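Local coordinates for metallo-beta-lactamase superfamily protein (PDB 2ZWR) that binds zinc at a two-metal site of the metallo-beta-lactamase fold and is probably a hydrolase, at residues L146-Y154 / L190-L200. Numbering follows the deposited sequence.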
ATOM      1  N   LEU A 146      -1.020 -10.341  -0.521  1.00 13.68           N
ATOM      2  CA  LEU A 146      -1.947 -11.354  -0.058  1.00 13.90           C
ATOM      3  C   LEU A 146      -3.362 -10.796   0.084  1.00 14.09           C
ATOM      4  O   LEU A 146      -3.576  -9.793   0.776  1.00 14.26           O
ATOM      5  CB  LEU A 146      -1.453 -11.895   1.293  1.00 13.69           C
ATOM      6  CG  LEU A 146      -2.254 -12.973   2.025  1.00 13.49           C
ATOM      7  CD1 LEU A 146      -2.253 -14.315   1.270  1.00 13.83           C
ATOM      8  CD2 LEU A 146      -1.704 -13.151   3.441  1.00 12.54           C
ATOM      9  N   PHE A 147      -4.321 -11.469  -0.551  1.00 14.40           N
ATOM     10  CA  PHE A 147      -5.725 -11.104  -0.441  1.00 15.05           C
ATOM     11  C   PHE A 147      -6.490 -12.141   0.362  1.00 15.43           C
ATOM     12  O   PHE A 147      -5.949 -13.193   0.711  1.00 15.32           O
ATOM     13  CB  PHE A 147      -6.360 -10.928  -1.832  1.00 14.87           C
ATOM     14  CG  PHE A 147      -5.657  -9.909  -2.695  1.00 15.74           C
ATOM     15  CD1 PHE A 147      -5.275  -8.668  -2.171  1.00 16.25           C
ATOM     16  CD2 PHE A 147      -5.369 -10.190  -4.025  1.00 15.84           C
ATOM     17  CE1 PHE A 147      -4.613  -7.721  -2.964  1.00 15.74           C
ATOM     18  CE2 PHE A 147      -4.713  -9.252  -4.823  1.00 18.03           C
ATOM     19  CZ  PHE A 147      -4.341  -8.007  -4.289  1.00 15.78           C
ATOM     20  N   ARG A 148      -7.745 -11.818   0.666  1.00 15.59           N
ATOM     21  CA  ARG A 148      -8.686 -12.767   1.235  1.00 16.23           C
ATOM     22  C   ARG A 148      -9.062 -13.760   0.125  1.00 16.08           C
ATOM     23  O   ARG A 148      -9.849 -13.444  -0.768  1.00 15.68           O
ATOM     24  CB  ARG A 148      -9.903 -12.013   1.811  1.00 16.34           C
ATOM     25  CG  ARG A 148     -11.141 -12.839   2.201  1.00 18.64           C
ATOM     26  CD  ARG A 148     -10.949 -13.673   3.464  1.00 22.29           C
ATOM     27  NE  ARG A 148     -10.152 -14.872   3.199  1.00 24.30           N
ATOM     28  CZ  ARG A 148     -10.641 -16.022   2.740  1.00 24.81           C
ATOM     29  NH1 ARG A 148      -9.818 -17.040   2.533  1.00 24.42           N
ATOM     30  NH2 ARG A 148     -11.944 -16.157   2.488  1.00 24.98           N
ATOM     31  N   GLY A 149      -8.430 -14.932   0.159  1.00 16.00           N
ATOM     32  CA  GLY A 149      -8.686 -15.995  -0.815  1.00 16.37           C
ATOM     33  C   GLY A 149      -7.894 -15.946  -2.116  1.00 16.64           C
ATOM     34  O   GLY A 149      -8.181 -16.708  -3.042  1.00 16.90           O
ATOM     35  N   SER A 150      -6.897 -15.067  -2.194  1.00 16.74           N
ATOM     36  CA  SER A 150      -6.072 -14.953  -3.394  1.00 17.40           C
ATOM     37  C   SER A 150      -4.750 -14.261  -3.097  1.00 17.81           C
ATOM     38  O   SER A 150      -4.436 -13.968  -1.937  1.00 17.96           O
ATOM     39  CB  SER A 150      -6.819 -14.198  -4.506  1.00 17.73           C
ATOM     40  OG  SER A 150      -6.105 -14.290  -5.737  1.00 18.74           O
ATOM     41  N   VAL A 151      -3.969 -14.016  -4.149  1.00 18.20           N
ATOM     42  CA  VAL A 151      -2.697 -13.295  -4.027  1.00 18.62           C
ATOM     43  C   VAL A 151      -2.566 -12.268  -5.146  1.00 19.51           C
ATOM     44  O   VAL A 151      -3.365 -12.261  -6.093  1.00 19.36           O
ATOM     45  CB  VAL A 151      -1.466 -14.239  -3.971  1.00 18.41           C
ATOM     46  CG1 VAL A 151      -1.592 -15.215  -2.819  1.00 17.95           C
ATOM     47  CG2 VAL A 151      -1.259 -14.978  -5.298  1.00 18.51           C
ATOM     48  N   GLY A 152      -1.585 -11.378  -5.023  1.00 20.47           N
ATOM     49  CA  GLY A 152      -1.377 -10.348  -6.038  1.00 22.06           C
ATOM     50  C   GLY A 152      -1.124 -10.920  -7.420  1.00 22.84           C
ATOM     51  O   GLY A 152      -0.484 -11.963  -7.557  1.00 22.63           O
ATOM     52  N   ARG A 153      -1.649 -10.246  -8.440  1.00 24.20           N
ATOM     53  CA  ARG A 153      -1.314 -10.557  -9.834  1.00 25.51           C
ATOM     54  C   ARG A 153       0.204 -10.566 -10.016  1.00 25.83           C
ATOM     55  O   ARG A 153       0.922  -9.743  -9.428  1.00 25.65           O
ATOM     56  CB  ARG A 153      -1.940  -9.533 -10.784  1.00 25.39           C
ATOM     57  CG  ARG A 153      -3.467  -9.595 -10.856  1.00 26.74           C
ATOM     58  CD  ARG A 153      -4.044  -8.528 -11.779  1.00 26.63           C
ATOM     59  NE  ARG A 153      -3.794  -8.837 -13.187  1.00 29.69           N
ATOM     60  CZ  ARG A 153      -4.216  -8.101 -14.214  1.00 31.06           C
ATOM     61  NH1 ARG A 153      -4.910  -6.991 -14.010  1.00 31.64           N
ATOM     62  NH2 ARG A 153      -3.936  -8.478 -15.458  1.00 32.87           N
ATOM     63  N   TYR A 154       0.694 -11.514 -10.803  1.00 26.72           N
ATOM     64  CA  TYR A 154       2.111 -11.542 -11.159  1.00 28.18           C
ATOM     65  C   TYR A 154       2.269 -11.495 -12.681  1.00 28.34           C
ATOM     66  O   TYR A 154       3.174 -12.104 -13.252  1.00 28.57           O
ATOM     67  CB  TYR A 154       2.841 -12.733 -10.507  1.00 29.09           C
ATOM     68  CG  TYR A 154       2.104 -14.058 -10.579  1.00 30.82           C
ATOM     69  CD1 TYR A 154       1.059 -14.349  -9.695  1.00 32.88           C
ATOM     70  CD2 TYR A 154       2.450 -15.021 -11.529  1.00 32.57           C
ATOM     71  CE1 TYR A 154       0.376 -15.566  -9.756  1.00 33.44           C
ATOM     72  CE2 TYR A 154       1.774 -16.245 -11.599  1.00 33.11           C
ATOM     73  CZ  TYR A 154       0.740 -16.509 -10.708  1.00 32.97           C
ATOM     74  OH  TYR A 154       0.065 -17.717 -10.761  1.00 33.39           O
ATOM     75  N   LEU A 190      -3.353 -13.669   8.801  1.00 11.66           N
ATOM     76  CA  LEU A 190      -2.398 -14.609   8.245  1.00 12.37           C
ATOM     77  C   LEU A 190      -2.833 -16.053   8.510  1.00 12.66           C
ATOM     78  O   LEU A 190      -2.653 -16.916   7.659  1.00 12.85           O
ATOM     79  CB  LEU A 190      -0.986 -14.338   8.758  1.00 12.14           C
ATOM     80  CG  LEU A 190      -0.289 -13.081   8.226  1.00 12.28           C
ATOM     81  CD1 LEU A 190       1.111 -12.972   8.826  1.00 13.27           C
ATOM     82  CD2 LEU A 190      -0.205 -13.067   6.693  1.00 11.01           C
ATOM     83  N   GLY A 191      -3.433 -16.294   9.675  1.00 13.07           N
ATOM     84  CA  GLY A 191      -3.923 -17.627  10.052  1.00 13.31           C
ATOM     85  C   GLY A 191      -5.083 -18.117   9.186  1.00 13.30           C
ATOM     86  O   GLY A 191      -5.118 -19.274   8.790  1.00 12.81           O
ATOM     87  N   LEU A 192      -6.034 -17.237   8.889  1.00 13.59           N
ATOM     88  CA  LEU A 192      -7.136 -17.593   8.003  1.00 14.14           C
ATOM     89  C   LEU A 192      -6.631 -17.983   6.610  1.00 14.60           C
ATOM     90  O   LEU A 192      -7.066 -18.985   6.045  1.00 15.10           O
ATOM     91  CB  LEU A 192      -8.174 -16.464   7.905  1.00 13.89           C
ATOM     92  CG  LEU A 192      -9.280 -16.592   6.827  1.00 13.99           C
ATOM     93  CD1 LEU A 192     -10.136 -17.869   6.986  1.00 12.71           C
ATOM     94  CD2 LEU A 192     -10.181 -15.363   6.822  1.00 13.66           C
ATOM     95  N   GLU A 193      -5.721 -17.193   6.057  1.00 15.11           N
ATOM     96  CA  GLU A 193      -5.165 -17.503   4.739  1.00 15.81           C
ATOM     97  C   GLU A 193      -4.323 -18.781   4.753  1.00 16.49           C
ATOM     98  O   GLU A 193      -4.344 -19.547   3.786  1.00 16.55           O
ATOM     99  CB  GLU A 193      -4.379 -16.312   4.159  1.00 15.52           C
ATOM    100  CG  GLU A 193      -5.236 -15.065   3.899  1.00 14.79           C
ATOM    101  CD  GLU A 193      -6.514 -15.365   3.119  1.00 14.96           C
ATOM    102  OE1 GLU A 193      -7.607 -15.014   3.614  1.00 14.20           O
ATOM    103  OE2 GLU A 193      -6.431 -15.971   2.017  1.00 16.06           O
ATOM    104  N   ALA A 194      -3.603 -19.026   5.844  1.00 17.25           N
ATOM    105  CA  ALA A 194      -2.887 -20.300   6.008  1.00 18.61           C
ATOM    106  C   ALA A 194      -3.827 -21.508   5.866  1.00 19.35           C
ATOM    107  O   ALA A 194      -3.431 -22.553   5.355  1.00 19.82           O
ATOM    108  CB  ALA A 194      -2.143 -20.349   7.353  1.00 18.32           C
ATOM    109  N   ARG A 195      -5.076 -21.341   6.299  1.00 20.28           N
ATOM    110  CA  ARG A 195      -6.075 -22.402   6.250  1.00 20.99           C
ATOM    111  C   ARG A 195      -6.875 -22.482   4.946  1.00 21.09           C
ATOM    112  O   ARG A 195      -7.351 -23.559   4.587  1.00 21.65           O
ATOM    113  CB  ARG A 195      -7.037 -22.283   7.444  1.00 21.15           C
ATOM    114  CG  ARG A 195      -6.463 -22.767   8.801  1.00 23.43           C
ATOM    115  CD  ARG A 195      -6.275 -24.297   8.875  1.00 26.10           C
ATOM    116  NE  ARG A 195      -6.232 -24.791  10.258  1.00 28.95           N
ATOM    117  CZ  ARG A 195      -5.188 -25.381  10.844  1.00 29.12           C
ATOM    118  NH1 ARG A 195      -4.058 -25.572  10.180  1.00 29.55           N
ATOM    119  NH2 ARG A 195      -5.282 -25.786  12.108  1.00 29.23           N
ATOM    120  N   THR A 196      -7.030 -21.363   4.237  1.00 21.17           N
ATOM    121  CA  THR A 196      -7.995 -21.290   3.133  1.00 21.00           C
ATOM    122  C   THR A 196      -7.471 -20.850   1.769  1.00 21.21           C
ATOM    123  O   THR A 196      -8.127 -21.106   0.753  1.00 21.50           O
ATOM    124  CB  THR A 196      -9.135 -20.320   3.452  1.00 21.12           C
ATOM    125  OG1 THR A 196      -8.581 -19.024   3.717  1.00 21.06           O
ATOM    126  CG2 THR A 196      -9.954 -20.800   4.636  1.00 21.30           C
ATOM    127  N   ASN A 197      -6.340 -20.152   1.732  1.00 20.84           N
ATOM    128  CA  ASN A 197      -5.844 -19.603   0.467  1.00 20.35           C
ATOM    129  C   ASN A 197      -5.341 -20.684  -0.506  1.00 20.68           C
ATOM    130  O   ASN A 197      -4.397 -21.421  -0.185  1.00 20.19           O
ATOM    131  CB  ASN A 197      -4.757 -18.558   0.721  1.00 20.12           C
ATOM    132  CG  ASN A 197      -4.570 -17.603  -0.452  1.00 19.04           C
ATOM    133  OD1 ASN A 197      -4.278 -18.016  -1.571  1.00 17.78           O
ATOM    134  ND2 ASN A 197      -4.725 -16.317  -0.189  1.00 18.35           N
ATOM    135  N   PRO A 198      -5.951 -20.759  -1.709  1.00 20.92           N
ATOM    136  CA  PRO A 198      -5.573 -21.761  -2.706  1.00 21.80           C
ATOM    137  C   PRO A 198      -4.145 -21.614  -3.251  1.00 22.89           C
ATOM    138  O   PRO A 198      -3.611 -22.569  -3.826  1.00 22.98           O
ATOM    139  CB  PRO A 198      -6.599 -21.549  -3.820  1.00 21.70           C
ATOM    140  CG  PRO A 198      -7.044 -20.148  -3.664  1.00 21.36           C
ATOM    141  CD  PRO A 198      -7.034 -19.888  -2.199  1.00 20.98           C
ATOM    142  N   PHE A 199      -3.536 -20.437  -3.067  1.00 23.81           N
ATOM    143  CA  PHE A 199      -2.157 -20.188  -3.510  1.00 24.66           C
ATOM    144  C   PHE A 199      -1.137 -20.516  -2.407  1.00 25.57           C
ATOM    145  O   PHE A 199       0.074 -20.384  -2.609  1.00 25.89           O
ATOM    146  CB  PHE A 199      -1.970 -18.728  -3.943  1.00 24.38           C
ATOM    147  CG  PHE A 199      -2.756 -18.331  -5.166  1.00 24.14           C
ATOM    148  CD1 PHE A 199      -2.169 -18.376  -6.434  1.00 24.16           C
ATOM    149  CD2 PHE A 199      -4.067 -17.873  -5.050  1.00 22.32           C
ATOM    150  CE1 PHE A 199      -2.885 -17.983  -7.570  1.00 24.21           C
ATOM    151  CE2 PHE A 199      -4.794 -17.486  -6.174  1.00 23.20           C
ATOM    152  CZ  PHE A 199      -4.202 -17.535  -7.439  1.00 23.91           C
ATOM    153  N   LEU A 200      -1.629 -20.921  -1.241  1.00 26.35           N
ATOM    154  CA  LEU A 200      -0.769 -21.210  -0.098  1.00 27.29           C
ATOM    155  C   LEU A 200      -0.826 -22.688   0.308  1.00 27.91           C
ATOM    156  O   LEU A 200      -1.746 -23.421  -0.083  1.00 28.69           O
ATOM    157  CB  LEU A 200      -1.159 -20.320   1.085  1.00 27.06           C
ATOM    158  CG  LEU A 200      -0.479 -18.971   1.344  1.00 27.26           C
ATOM    159  CD1 LEU A 200      -0.139 -18.164   0.081  1.00 26.36           C
ATOM    160  CD2 LEU A 200      -1.358 -18.145   2.285  1.00 26.36           C
TER
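Leu190 opens the helix by setting CD2 against CD2 of Leu146, 3.6 Å away, and two residues on, Leu192 lays its CD2 over a face of the Arg148 guanidinium. Glu193 carries the polar centre. A bend at chi2 (-49°) turns its carboxylate toward the loop, which the two oxygens divide between them. OE1 uses its syn lone pair to take the NE-H of Arg148 (2.6 Å), a nearly straight hydrogen bond within the guanidinium plane that is part of a salt bridge. OE2 accepts from Gly149 N at 2.9 Å, from the syn side but out of the carboxylate plane. Thr188, just before the helix, also bonds OE1. Thr196 OG1, bonded back to Leu192 O, lies beside Arg148 NH1.

Past the helix, Asn197 extends the network. Its ND2 donates to the anti side of Glu193 OE2 (2.8 Å) and to Ser150 O (2.9 Å), approaching that carbonyl from the face opposite Phe147 N, so two bonds grip each of these acceptors. Meanwhile OD1 receives Phe199 N in an Asx turn. Phe199 then offers a ring face to Val151 CG2, a CH-pi contact 3.8 Å from the centroid, and Leu200 CD2 reaches Leu146 CD1. Helix 161-171 also packs on Leu146 and Val151.

Helix 190-196 and the Asx turn after it thus clasp the short, weakly bonded hairpin of 146-151, whose Phe147 lies close to zinc ligands Asp144 and His184 of the metallo-beta-lactamase fold's dinuclear site.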